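Long-range contacts in alpha-fucosidase (Bifidobacterium bifidum, PDB 2EAB), which probably releases alpha-1,2-linked L-fucose from glycans by hydrolysis, this chain being the glycoside hydrolase family 95 catalytic portion of a longer, probably membrane-anchored protein: residues A[37-42]-A[412-417]; A[174-179]-A[197-202]; A[328-333]-A[437-442]; A[566-571]-A[650-655]. One frame throughout, in Å; residues are numbered along the deposited sequence.

Contact 1 of 4, residues A[37-42]-A[412-417]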
loop_
_atom_site.group_PDB
_atom_site.type_symbol
_atom_site.label_atom_id
_atom_site.label_comp_id
_atom_site.label_asym_id
_atom_site.label_seq_id
_atom_site.Cartn_x
_atom_site.Cartn_y
_atom_site.Cartn_z
ATOM N N GLY A 37 8.055 14.786 -12.184
ATOM C CA GLY A 37 6.963 15.231 -13.042
ATOM C C GLY A 37 5.803 15.816 -12.261
ATOM O O GLY A 37 5.462 15.330 -11.172
ATOM N N ASN A 38 5.215 16.871 -12.830
ATOM C CA ASN A 38 4.072 17.599 -12.263
ATOM C C ASN A 38 4.388 18.522 -11.087
ATOM O O ASN A 38 3.489 19.150 -10.538
ATOM C CB ASN A 38 2.901 16.659 -11.925
ATOM C CG ASN A 38 2.105 16.255 -13.151
ATOM O OD1 ASN A 38 1.645 17.102 -13.918
ATOM N ND2 ASN A 38 1.924 14.959 -13.330
ATOM N N TYR A 39 5.660 18.617 -10.712
ATOM C CA TYR A 39 6.051 19.473 -9.595
ATOM C C TYR A 39 7.014 20.594 -9.996
ATOM O O TYR A 39 7.886 20.993 -9.215
ATOM C CB TYR A 39 6.608 18.636 -8.449
ATOM C CG TYR A 39 5.551 17.888 -7.666
ATOM C CD1 TYR A 39 4.999 18.435 -6.509
ATOM C CD2 TYR A 39 5.104 16.636 -8.078
ATOM C CE1 TYR A 39 4.043 17.755 -5.773
ATOM C CE2 TYR A 39 4.138 15.945 -7.346
ATOM C CZ TYR A 39 3.622 16.511 -6.199
ATOM O OH TYR A 39 2.695 15.834 -5.451
ATOM N N GLY A 40 6.825 21.112 -11.209
ATOM C CA GLY A 40 7.600 22.250 -11.708
ATOM C C GLY A 40 7.280 23.561 -11.008
ATOM O O GLY A 40 8.112 24.473 -10.977
ATOM N N ASN A 41 6.071 23.662 -10.461
ATOM C CA ASN A 41 5.684 24.793 -9.626
ATOM C C ASN A 41 6.376 24.653 -8.271
ATOM O O ASN A 41 6.122 23.679 -7.551
ATOM C CB ASN A 41 4.158 24.826 -9.463
ATOM C CG ASN A 41 3.663 26.027 -8.667
ATOM O OD1 ASN A 41 4.381 26.598 -7.845
ATOM N ND2 ASN A 41 2.410 26.408 -8.905
ATOM N N PRO A 42 7.263 25.611 -7.917
ATOM C CA PRO A 42 8.019 25.511 -6.662
ATOM C C PRO A 42 7.150 25.361 -5.413
ATOM O O PRO A 42 7.571 24.712 -4.457
ATOM C CB PRO A 42 8.805 26.827 -6.614
ATOM C CG PRO A 42 8.922 27.241 -8.036
ATOM C CD PRO A 42 7.624 26.832 -8.667
ATOM N N ASN A 412 -2.721 17.146 -14.209
ATOM C CA ASN A 412 -1.939 17.935 -13.247
ATOM C C ASN A 412 -1.363 17.132 -12.082
ATOM O O ASN A 412 -0.527 17.638 -11.330
ATOM C CB ASN A 412 -2.785 19.073 -12.672
ATOM C CG ASN A 412 -3.172 20.106 -13.706
ATOM O OD1 ASN A 412 -2.512 20.259 -14.741
ATOM N ND2 ASN A 412 -4.252 20.826 -13.432
ATOM N N THR A 413 -1.827 15.893 -11.928
ATOM C CA THR A 413 -1.437 15.052 -10.800
ATOM C C THR A 413 -0.750 13.809 -11.341
ATOM O O THR A 413 -1.306 13.134 -12.203
ATOM C CB THR A 413 -2.669 14.702 -9.959
ATOM O OG1 THR A 413 -3.178 15.910 -9.381
ATOM C CG2 THR A 413 -2.337 13.711 -8.853
ATOM N N PRO A 414 0.467 13.501 -10.844
ATOM C CA PRO A 414 1.243 12.414 -11.447
ATOM C C PRO A 414 0.533 11.079 -11.285
ATOM O O PRO A 414 0.154 10.697 -10.167
ATOM C CB PRO A 414 2.558 12.437 -10.660
ATOM C CG PRO A 414 2.218 13.091 -9.366
ATOM C CD PRO A 414 1.177 14.112 -9.703
ATOM N N TRP A 415 0.333 10.394 -12.408
ATOM C CA TRP A 415 -0.397 9.123 -12.445
ATOM C C TRP A 415 -1.773 9.232 -11.788
ATOM O O TRP A 415 -2.313 8.239 -11.299
ATOM C CB TRP A 415 0.415 7.974 -11.824
ATOM C CG TRP A 415 1.788 7.817 -12.395
ATOM C CD1 TRP A 415 2.123 7.256 -13.590
ATOM C CD2 TRP A 415 3.020 8.227 -11.784
ATOM N NE1 TRP A 415 3.490 7.300 -13.769
ATOM C CE2 TRP A 415 4.064 7.886 -12.672
ATOM C CE3 TRP A 415 3.339 8.850 -10.571
ATOM C CZ2 TRP A 415 5.412 8.153 -12.386
ATOM C CZ3 TRP A 415 4.681 9.116 -10.289
ATOM C CH2 TRP A 415 5.697 8.762 -11.192
ATOM N N GLY A 416 -2.328 10.444 -11.781
ATOM C CA GLY A 416 -3.642 10.701 -11.202
ATOM C C GLY A 416 -3.779 10.451 -9.712
ATOM O O GLY A 416 -4.890 10.463 -9.192
ATOM N N SER A 417 -2.655 10.231 -9.025
ATOM C CA SER A 417 -2.648 9.765 -7.627
ATOM C C SER A 417 -3.650 8.618 -7.458
ATOM O O SER A 417 -4.434 8.576 -6.508
ATOM C CB SER A 417 -2.919 10.914 -6.651
ATOM O OG SER A 417 -2.712 10.490 -5.311
HETATM O O HOH W 1 0.926 19.843 -11.730
#
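Asn38 and Tyr39 meet Asn412 and Pro414 in a loop-to-loop contact that joins the N-terminal beta domain to the helical catalytic region. The loop 37-42 leads into helix 42-50, while 412-417 is an irregular length of chain preceding the short strand 419-420. Asn38 supplies much of the meeting surface. Its CG lies anti to the carbonyl carbon (chi1 -78°), which brings Asn38 CG to within 3.5 Å of Asn412 O; the amide group beyond it rests against the backbone from Asn412 to Pro414. Further back, Asn38 CB packs on Pro414 CD at 3.8 Å. The pyrrolidine ring also reaches Tyr39, crossing it at about a right angle, with Pro414 CG 4.0 Å from Tyr39 CE2 at the edge of the aromatic ring. Tyr39 packs in addition on Trp47 of helix 42-50 and on Pro763. An alanine in place of Asn38 would probably leave a gap over the Thr413-Pro414 peptide, where the amide group now rests. Backbone hydrogen bonds from Gly416 N to Thr413 O and from Ser417 N to Pro414 O curl the chain around and after Pro414. One water spans the two loops, donating to Asn38 O at 2.9 Å and to Asn412 O at 2.7 Å. The water thus couples two carbonyl oxygens that could not bond to each other directly, beside the packing of Asn38 and Tyr39 on Pro414.

Contact 2 of 4, residues A[174-179]-A[197-202]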
loop_
_atom_site.group_PDB
_atom_site.type_symbol
_atom_site.label_atom_id
_atom_site.label_comp_id
_atom_site.label_asym_id
_atom_site.label_seq_id
_atom_site.Cartn_x
_atom_site.Cartn_y
_atom_site.Cartn_z
ATOM N N ASP A 174 6.869 38.693 19.045
ATOM C CA ASP A 174 6.699 39.959 19.768
ATOM C C ASP A 174 6.212 39.747 21.211
ATOM O O ASP A 174 5.285 40.419 21.674
ATOM C CB ASP A 174 5.761 40.891 18.984
ATOM C CG ASP A 174 5.796 42.326 19.482
ATOM O OD1 ASP A 174 6.890 42.825 19.827
ATOM O OD2 ASP A 174 4.716 42.955 19.524
ATOM N N GLY A 175 6.835 38.795 21.904
ATOM C CA GLY A 175 6.549 38.529 23.314
ATOM C C GLY A 175 5.453 37.518 23.602
ATOM O O GLY A 175 5.302 37.074 24.741
ATOM N N VAL A 176 4.692 37.146 22.573
ATOM C CA VAL A 176 3.550 36.242 22.730
ATOM C C VAL A 176 3.852 34.876 22.108
ATOM O O VAL A 176 4.340 34.798 20.977
ATOM C CB VAL A 176 2.260 36.834 22.092
ATOM C CG1 VAL A 176 1.052 35.935 22.351
ATOM C CG2 VAL A 176 1.992 38.242 22.615
ATOM N N THR A 177 3.575 33.813 22.860
ATOM C CA THR A 177 3.696 32.450 22.346
ATOM C C THR A 177 2.385 32.006 21.707
ATOM O O THR A 177 1.324 32.051 22.333
ATOM C CB THR A 177 4.129 31.456 23.449
ATOM O OG1 THR A 177 5.425 31.823 23.933
ATOM C CG2 THR A 177 4.191 30.024 22.909
ATOM N N TYR A 178 2.474 31.586 20.448
ATOM C CA TYR A 178 1.328 31.067 19.712
ATOM C C TYR A 178 1.515 29.577 19.494
ATOM O O TYR A 178 2.601 29.136 19.121
ATOM C CB TYR A 178 1.186 31.783 18.368
ATOM C CG TYR A 178 0.898 33.261 18.503
ATOM C CD1 TYR A 178 -0.413 33.728 18.589
ATOM C CD2 TYR A 178 1.937 34.193 18.553
ATOM C CE1 TYR A 178 -0.688 35.086 18.718
ATOM C CE2 TYR A 178 1.676 35.555 18.685
ATOM C CZ TYR A 178 0.365 35.992 18.762
ATOM O OH TYR A 178 0.108 37.337 18.895
ATOM N N THR A 179 0.465 28.804 19.755
ATOM C CA THR A 179 0.515 27.366 19.496
ATOM C C THR A 179 -0.617 26.914 18.586
ATOM O O THR A 179 -1.703 27.507 18.571
ATOM C CB THR A 179 0.492 26.504 20.787
ATOM O OG1 THR A 179 -0.829 26.463 21.333
ATOM C CG2 THR A 179 1.474 27.033 21.832
ATOM N N ALA A 197 -3.077 31.666 22.042
ATOM C CA ALA A 197 -2.083 32.702 22.298
ATOM C C ALA A 197 -1.844 32.752 23.807
ATOM O O ALA A 197 -2.756 32.476 24.585
ATOM C CB ALA A 197 -2.571 34.042 21.791
ATOM N N SER A 198 -0.623 33.094 24.215
ATOM C CA SER A 198 -0.253 33.082 25.636
ATOM C C SER A 198 -0.828 34.264 26.419
ATOM O O SER A 198 -0.926 34.214 27.651
ATOM C CB SER A 198 1.266 33.036 25.797
ATOM O OG SER A 198 1.875 34.159 25.190
ATOM N N LYS A 199 -1.208 35.316 25.700
ATOM C CA LYS A 199 -1.772 36.519 26.309
ATOM C C LYS A 199 -3.194 36.749 25.806
ATOM O O LYS A 199 -3.459 36.642 24.606
ATOM C CB LYS A 199 -0.883 37.735 26.019
ATOM C CG LYS A 199 0.518 37.642 26.630
ATOM C CD LYS A 199 1.357 38.884 26.345
ATOM C CE LYS A 199 2.778 38.716 26.864
ATOM N NZ LYS A 199 3.604 39.939 26.641
ATOM N N ALA A 200 -4.106 37.051 26.730
ATOM C CA ALA A 200 -5.508 37.298 26.391
ATOM C C ALA A 200 -5.653 38.417 25.360
ATOM O O ALA A 200 -4.931 39.417 25.411
ATOM C CB ALA A 200 -6.314 37.616 27.645
ATOM N N GLY A 201 -6.573 38.227 24.416
ATOM C CA GLY A 201 -6.831 39.212 23.367
ATOM C C GLY A 201 -5.888 39.153 22.176
ATOM O O GLY A 201 -6.078 39.877 21.196
ATOM N N LYS A 202 -4.878 38.288 22.250
ATOM C CA LYS A 202 -3.838 38.233 21.221
ATOM C C LYS A 202 -4.090 37.221 20.101
ATOM O O LYS A 202 -3.358 37.205 19.108
ATOM C CB LYS A 202 -2.453 38.015 21.848
ATOM C CG LYS A 202 -1.941 39.196 22.688
ATOM C CD LYS A 202 -1.958 40.528 21.929
ATOM C CE LYS A 202 -0.941 40.565 20.795
ATOM N NZ LYS A 202 -1.010 41.840 20.030
HETATM O O HOH W 2 4.016 40.911 24.057
#
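The Tyr178 ring takes Lys202 O at its edge, in plane, 3.4 Å from CE1, while Ala197 CB approaches obliquely at 3.8 Å from the same ring atom. On one face sits Val176 CG1, 3.6 Å above the plane and displaced toward the rim; the ring of Phe148 meets this tyrosine too. An alanine in place of Tyr178 would probably leave Val176 CG1 and Ala197 CB without their aromatic cover. Tyr178 and Ala197 form a non-hydrogen-bonded antiparallel pair between strands 176-185 and 190-197 of the N-terminal beta-sandwich, their side chains on the same face of the sheet. Beyond Ala197 the chain leaves this sheet, makes a type II turn from Lys199 to Lys202 and enters strand 203-208 of a second sheet. At the point of departure Ser198 OG, held between the backbone N and the carbonyl carbon (chi1 60°), accepts from Thr177 N at 2.9 Å, whereas the return bond from Ser198 N to Thr177 O is weak. The two lysines reach back over Val176 CG2, which has Lys199 CD at 3.8 Å and Lys202 CG at 4.0 Å. Lys199 is extended beyond CG, and its NZ donates to a water that donates to Asp174 O.

Contact 3 of 4, residues A[328-333]-A[437-442]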
loop_
_atom_site.group_PDB
_atom_site.type_symbol
_atom_site.label_atom_id
_atom_site.label_comp_id
_atom_site.label_asym_id
_atom_site.label_seq_id
_atom_site.Cartn_x
_atom_site.Cartn_y
_atom_site.Cartn_z
ATOM N N SER A 328 -3.427 5.657 19.150
ATOM C CA SER A 328 -2.365 4.967 19.881
ATOM C C SER A 328 -2.636 3.472 20.064
ATOM O O SER A 328 -1.694 2.686 20.143
ATOM C CB SER A 328 -2.071 5.645 21.225
ATOM O OG SER A 328 -3.158 5.517 22.120
ATOM N N ALA A 329 -3.908 3.083 20.119
ATOM C CA ALA A 329 -4.266 1.667 20.220
ATOM C C ALA A 329 -3.653 0.864 19.076
ATOM O O ALA A 329 -3.202 -0.269 19.282
ATOM C CB ALA A 329 -5.771 1.488 20.248
ATOM N N ILE A 330 -3.633 1.447 17.878
ATOM C CA ILE A 330 -3.006 0.798 16.729
ATOM C C ILE A 330 -1.504 1.077 16.690
ATOM O O ILE A 330 -0.696 0.163 16.513
ATOM C CB ILE A 330 -3.641 1.246 15.390
ATOM C CG1 ILE A 330 -5.152 0.986 15.392
ATOM C CG2 ILE A 330 -2.965 0.535 14.216
ATOM C CD1 ILE A 330 -5.919 1.790 14.353
ATOM N N TYR A 331 -1.130 2.344 16.852
ATOM C CA TYR A 331 0.265 2.734 16.695
ATOM C C TYR A 331 1.184 2.029 17.690
ATOM O O TYR A 331 2.279 1.610 17.332
ATOM C CB TYR A 331 0.428 4.255 16.796
ATOM C CG TYR A 331 1.845 4.708 16.540
ATOM C CD1 TYR A 331 2.306 4.939 15.240
ATOM C CD2 TYR A 331 2.740 4.878 17.598
ATOM C CE1 TYR A 331 3.611 5.335 15.003
ATOM C CE2 TYR A 331 4.047 5.278 17.372
ATOM C CZ TYR A 331 4.479 5.508 16.072
ATOM O OH TYR A 331 5.773 5.901 15.821
ATOM N N ASP A 332 0.738 1.908 18.938
ATOM C CA ASP A 332 1.605 1.368 19.984
ATOM C C ASP A 332 1.702 -0.163 20.012
ATOM O O ASP A 332 2.380 -0.720 20.878
ATOM C CB ASP A 332 1.230 1.944 21.358
ATOM C CG ASP A 332 1.664 3.397 21.523
ATOM O OD1 ASP A 332 2.655 3.811 20.879
ATOM O OD2 ASP A 332 1.021 4.119 22.316
ATOM N N ARG A 333 1.067 -0.840 19.053
ATOM C CA ARG A 333 1.133 -2.306 18.982
ATOM C C ARG A 333 2.542 -2.815 18.704
ATOM O O ARG A 333 2.900 -3.914 19.130
ATOM C CB ARG A 333 0.191 -2.840 17.908
ATOM C CG ARG A 333 -1.274 -2.687 18.232
ATOM C CD ARG A 333 -2.101 -3.067 17.034
ATOM N NE ARG A 333 -3.530 -2.908 17.272
ATOM C CZ ARG A 333 -4.466 -3.151 16.361
ATOM N NH1 ARG A 333 -4.132 -3.568 15.146
ATOM N NH2 ARG A 333 -5.746 -2.979 16.663
ATOM N N MET A 437 -1.465 -4.224 11.814
ATOM C CA MET A 437 -2.509 -3.265 11.452
ATOM C C MET A 437 -3.546 -3.947 10.567
ATOM O O MET A 437 -4.111 -3.317 9.666
ATOM C CB MET A 437 -1.904 -2.066 10.712
ATOM C CG MET A 437 -0.830 -1.330 11.496
ATOM S SD MET A 437 -0.131 0.072 10.620
ATOM C CE MET A 437 0.692 -0.755 9.250
ATOM N N GLY A 438 -3.818 -5.225 10.834
ATOM C CA GLY A 438 -4.614 -6.055 9.925
ATOM C C GLY A 438 -5.990 -5.501 9.594
ATOM O O GLY A 438 -6.459 -5.624 8.457
ATOM N N GLU A 439 -6.645 -4.888 10.576
ATOM C CA GLU A 439 -7.979 -4.336 10.344
ATOM C C GLU A 439 -7.969 -3.225 9.292
ATOM O O GLU A 439 -8.990 -2.944 8.661
ATOM C CB GLU A 439 -8.601 -3.836 11.650
ATOM C CG GLU A 439 -7.913 -2.636 12.263
ATOM C CD GLU A 439 -6.902 -2.987 13.332
ATOM O OE1 GLU A 439 -6.193 -4.012 13.205
ATOM O OE2 GLU A 439 -6.825 -2.223 14.319
ATOM N N LEU A 440 -6.807 -2.607 9.101
ATOM C CA LEU A 440 -6.681 -1.485 8.181
ATOM C C LEU A 440 -6.615 -1.932 6.720
ATOM O O LEU A 440 -6.623 -1.098 5.814
ATOM C CB LEU A 440 -5.494 -0.597 8.561
ATOM C CG LEU A 440 -5.462 -0.087 10.008
ATOM C CD1 LEU A 440 -4.440 1.021 10.159
ATOM C CD2 LEU A 440 -6.821 0.390 10.488
ATOM N N ALA A 441 -6.579 -3.244 6.487
ATOM C CA ALA A 441 -6.692 -3.791 5.137
ATOM C C ALA A 441 -8.132 -3.813 4.636
ATOM O O ALA A 441 -8.367 -4.035 3.447
ATOM C CB ALA A 441 -6.112 -5.191 5.087
ATOM N N GLU A 442 -9.098 -3.593 5.526
ATOM C CA GLU A 442 -10.509 -3.695 5.146
ATOM C C GLU A 442 -10.877 -2.913 3.872
ATOM O O GLU A 442 -11.529 -3.471 2.991
ATOM C CB GLU A 442 -11.434 -3.320 6.313
ATOM C CG GLU A 442 -12.938 -3.336 5.985
ATOM C CD GLU A 442 -13.443 -4.663 5.420
ATOM O OE1 GLU A 442 -12.910 -5.734 5.791
ATOM O OE2 GLU A 442 -14.397 -4.627 4.612
#
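The last turn of helix 316-331 comes up to the 3-10 segment 438-441, with Ile330 and Met437 the nearest backbone positions, their CA atoms 6.7 Å apart. Both belong to the family 95 catalytic region, whose core is an (alpha/alpha)6 barrel, and the 3-10 segment leads directly into helix 442-450. Just past the helix end, Arg333 meets Glu439 tip to tip in a salt bridge with two hydrogen bonds. The bond from Arg333 NH1 to Glu439 OE1 is 2.9 Å long and nearly straight (178°); it lies in the guanidinium plane and reaches the carboxylate on its syn side. The second, from Arg333 NH2 to Glu439 OE2, is short at 2.7 Å but bent and weak; the guanidinium and carboxylate planes stand 46° apart. Arg333 is extended from CG to NE, and NE makes a weak bond back to Ala329 O; NH1 also donates to Asn436 O. These partners would restrict rotation of the guanidinium.

Beneath the charges lies an apolar layer. Ile330 CG2 packs on Met437 CG at 3.9 Å, the two side chains crossing at about a right angle, and Ile330 CD1 reaches Leu440 CD2 at 4.2 Å. Arg380 of helix 365-386 binds the carbonyls of Ile330 and Tyr331 at the helix end. The side chain of Leu440 is about 10 Å from the bound calcium ion. Ile330 CG1 joins the two layers: it lies over one face of the Arg333 guanidinium, offset toward the rim, and 3.8 Å from Glu439 OE2.

Contact 4 of 4, residues A[566-571]-A[650-655]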
loop_
_atom_site.group_PDB
_atom_site.type_symbol
_atom_site.label_atom_id
_atom_site.label_comp_id
_atom_site.label_asym_id
_atom_site.label_seq_id
_atom_site.Cartn_x
_atom_site.Cartn_y
_atom_site.Cartn_z
ATOM N N PRO A 566 6.639 -6.395 -17.674
ATOM C CA PRO A 566 7.001 -4.983 -17.509
ATOM C C PRO A 566 8.453 -4.816 -17.036
ATOM O O PRO A 566 8.880 -5.550 -16.146
ATOM C CB PRO A 566 6.011 -4.496 -16.441
ATOM C CG PRO A 566 4.836 -5.406 -16.586
ATOM C CD PRO A 566 5.462 -6.749 -16.857
ATOM N N GLU A 567 9.238 -3.905 -17.622
ATOM C CA GLU A 567 8.925 -3.097 -18.803
ATOM C C GLU A 567 10.058 -3.287 -19.814
ATOM O O GLU A 567 10.663 -2.311 -20.280
ATOM C CB GLU A 567 8.858 -1.610 -18.438
ATOM C CG GLU A 567 7.622 -1.150 -17.700
ATOM C CD GLU A 567 7.590 0.366 -17.508
ATOM O OE1 GLU A 567 6.878 0.833 -16.590
ATOM O OE2 GLU A 567 8.282 1.093 -18.264
ATOM N N GLN A 568 10.369 -4.539 -20.132
ATOM C CA GLN A 568 11.407 -4.833 -21.121
ATOM C C GLN A 568 11.029 -6.056 -21.944
ATOM O O GLN A 568 10.048 -6.731 -21.638
ATOM C CB GLN A 568 12.783 -5.003 -20.458
ATOM C CG GLN A 568 12.897 -6.237 -19.577
ATOM C CD GLN A 568 14.319 -6.538 -19.129
ATOM O OE1 GLN A 568 15.276 -5.861 -19.512
ATOM N NE2 GLN A 568 14.463 -7.569 -18.306
ATOM N N GLY A 569 11.807 -6.324 -22.989
ATOM C CA GLY A 569 11.559 -7.452 -23.870
ATOM C C GLY A 569 10.422 -7.197 -24.843
ATOM O O GLY A 569 9.927 -6.067 -24.955
ATOM N N PRO A 570 10.004 -8.245 -25.573
ATOM C CA PRO A 570 8.917 -8.129 -26.547
ATOM C C PRO A 570 7.566 -7.867 -25.894
ATOM O O PRO A 570 7.312 -8.311 -24.768
ATOM C CB PRO A 570 8.889 -9.508 -27.218
ATOM C CG PRO A 570 10.185 -10.147 -26.883
ATOM C CD PRO A 570 10.569 -9.604 -25.547
ATOM N N LEU A 571 6.699 -7.176 -26.629
ATOM C CA LEU A 571 5.376 -6.794 -26.148
ATOM C C LEU A 571 4.458 -7.979 -25.835
ATOM O O LEU A 571 3.672 -7.929 -24.886
ATOM C CB LEU A 571 4.711 -5.901 -27.195
ATOM C CG LEU A 571 4.091 -4.560 -26.801
ATOM C CD1 LEU A 571 4.960 -3.804 -25.802
ATOM C CD2 LEU A 571 3.881 -3.728 -28.052
ATOM N N ILE A 650 16.974 -16.957 -12.737
ATOM C CA ILE A 650 15.552 -17.218 -12.956
ATOM C C ILE A 650 15.189 -16.653 -14.328
ATOM O O ILE A 650 15.368 -15.456 -14.570
ATOM C CB ILE A 650 14.668 -16.530 -11.883
ATOM C CG1 ILE A 650 15.036 -16.989 -10.464
ATOM C CG2 ILE A 650 13.183 -16.742 -12.185
ATOM C CD1 ILE A 650 14.655 -18.423 -10.117
ATOM N N LYS A 651 14.701 -17.501 -15.228
ATOM C CA LYS A 651 14.293 -17.018 -16.550
ATOM C C LYS A 651 13.128 -16.043 -16.429
ATOM O O LYS A 651 12.206 -16.258 -15.635
ATOM C CB LYS A 651 13.879 -18.172 -17.457
ATOM C CG LYS A 651 15.008 -19.090 -17.878
ATOM C CD LYS A 651 14.520 -20.133 -18.864
ATOM C CE LYS A 651 15.589 -21.185 -19.114
ATOM N NZ LYS A 651 15.183 -22.150 -20.164
ATOM N N GLU A 652 13.172 -14.979 -17.226
ATOM C CA GLU A 652 12.080 -14.014 -17.291
ATOM C C GLU A 652 11.074 -14.414 -18.383
ATOM O O GLU A 652 9.870 -14.160 -18.244
ATOM C CB GLU A 652 12.634 -12.595 -17.483
ATOM C CG GLU A 652 11.560 -11.505 -17.535
ATOM C CD GLU A 652 12.069 -10.096 -17.256
ATOM O OE1 GLU A 652 13.291 -9.892 -17.088
ATOM O OE2 GLU A 652 11.223 -9.177 -17.218
ATOM N N TRP A 653 11.574 -15.063 -19.437
ATOM C CA TRP A 653 10.744 -15.605 -20.514
ATOM C C TRP A 653 11.078 -17.068 -20.730
ATOM O O TRP A 653 12.219 -17.484 -20.527
ATOM C CB TRP A 653 10.974 -14.849 -21.823
ATOM C CG TRP A 653 10.670 -13.396 -21.723
ATOM C CD1 TRP A 653 9.452 -12.793 -21.898
ATOM C CD2 TRP A 653 11.592 -12.354 -21.405
ATOM N NE1 TRP A 653 9.567 -11.436 -21.711
ATOM C CE2 TRP A 653 10.872 -11.139 -21.412
ATOM C CE3 TRP A 653 12.967 -12.326 -21.124
ATOM C CZ2 TRP A 653 11.478 -9.911 -21.140
ATOM C CZ3 TRP A 653 13.566 -11.108 -20.859
ATOM C CH2 TRP A 653 12.823 -9.916 -20.869
ATOM N N TYR A 654 10.099 -17.844 -21.170
ATOM C CA TYR A 654 10.315 -19.282 -21.349
ATOM C C TYR A 654 11.165 -19.640 -22.562
ATOM O O TYR A 654 11.665 -20.764 -22.649
ATOM C CB TYR A 654 8.985 -20.061 -21.280
ATOM C CG TYR A 654 8.349 -19.859 -19.932
ATOM C CD1 TYR A 654 9.002 -20.295 -18.777
ATOM C CD2 TYR A 654 7.147 -19.168 -19.790
ATOM C CE1 TYR A 654 8.463 -20.072 -17.518
ATOM C CE2 TYR A 654 6.599 -18.940 -18.529
ATOM C CZ TYR A 654 7.263 -19.393 -17.402
ATOM O OH TYR A 654 6.721 -19.151 -16.161
ATOM N N PHE A 655 11.358 -18.689 -23.475
ATOM C CA PHE A 655 12.301 -18.894 -24.582
ATOM C C PHE A 655 13.753 -18.516 -24.250
ATOM O O PHE A 655 14.645 -18.644 -25.095
ATOM C CB PHE A 655 11.824 -18.240 -25.899
ATOM C CG PHE A 655 11.541 -16.749 -25.820
ATOM C CD1 PHE A 655 12.373 -15.871 -25.128
ATOM C CD2 PHE A 655 10.453 -16.221 -26.510
ATOM C CE1 PHE A 655 12.101 -14.502 -25.094
ATOM C CE2 PHE A 655 10.174 -14.860 -26.481
ATOM C CZ PHE A 655 10.999 -13.999 -25.771
HETATM O O HOH W 3 11.052 -7.133 -15.378
HETATM O O HOH W 4 8.255 -8.767 -22.194
#
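Trp653 presents the edge of its indole to the bend 568-570, with Gln568 O in the ring plane, 3.5 Å from CZ2. Pro570 CD lies over one face, offset toward the rim, and CG of the adjoining Glu652 over the other. At the same edge the indole NE1 donates to a water 3.0 Å away, which in turn donates to Gln568 O and Pro570 O, so three bonds fix that water in the bend. Gly569 CA is 3.7 Å from Trp653 CZ2, and any CB at this position would collide with the ring.

The Gln568 amide stands 44° from the indole plane and places NE2 3.8 Å from Trp653 CH2. NE2 also donates to Glu652 OE1 at 2.9 Å, within its own amide plane but from above the carboxylate plane. Glu652 OE1 is shared with Arg710 in a salt bridge, while OE2 takes a bond from Ser565 and a water bridge to Pro566 O. Pro570 CG and Phe655 CZ meet tip to tip at 4.1 Å.

Within the family 95 catalytic region, the contact ties the connection between strands 558-565 and 572-574 to the loop between helices 632-639 and 697-711; Arg710 belongs to the latter helix, and Pro566 packs on Tyr578 of helix 577-596.

How the contacts relate
Contact 3 is the most buried and lies nearest the centre of the chain; the other three are only partly buried, and contact 2 is the outermost, at the far end of the N-terminal beta domain. Contact 1 alone joins that domain to the catalytic region, whereas contacts 3 and 4 both lie within the latter, on opposite sides of the chain's centre and with centres about 39 Å apart. Their chemistry differs accordingly: a direct salt bridge over apolar packing in contact 3, an amide-carboxylate bond with water bridges in contact 4, a water between carbonyls in contact 1, and serine and backbone bonds at a strand end, with lysine chains, in contact 2. None touches another.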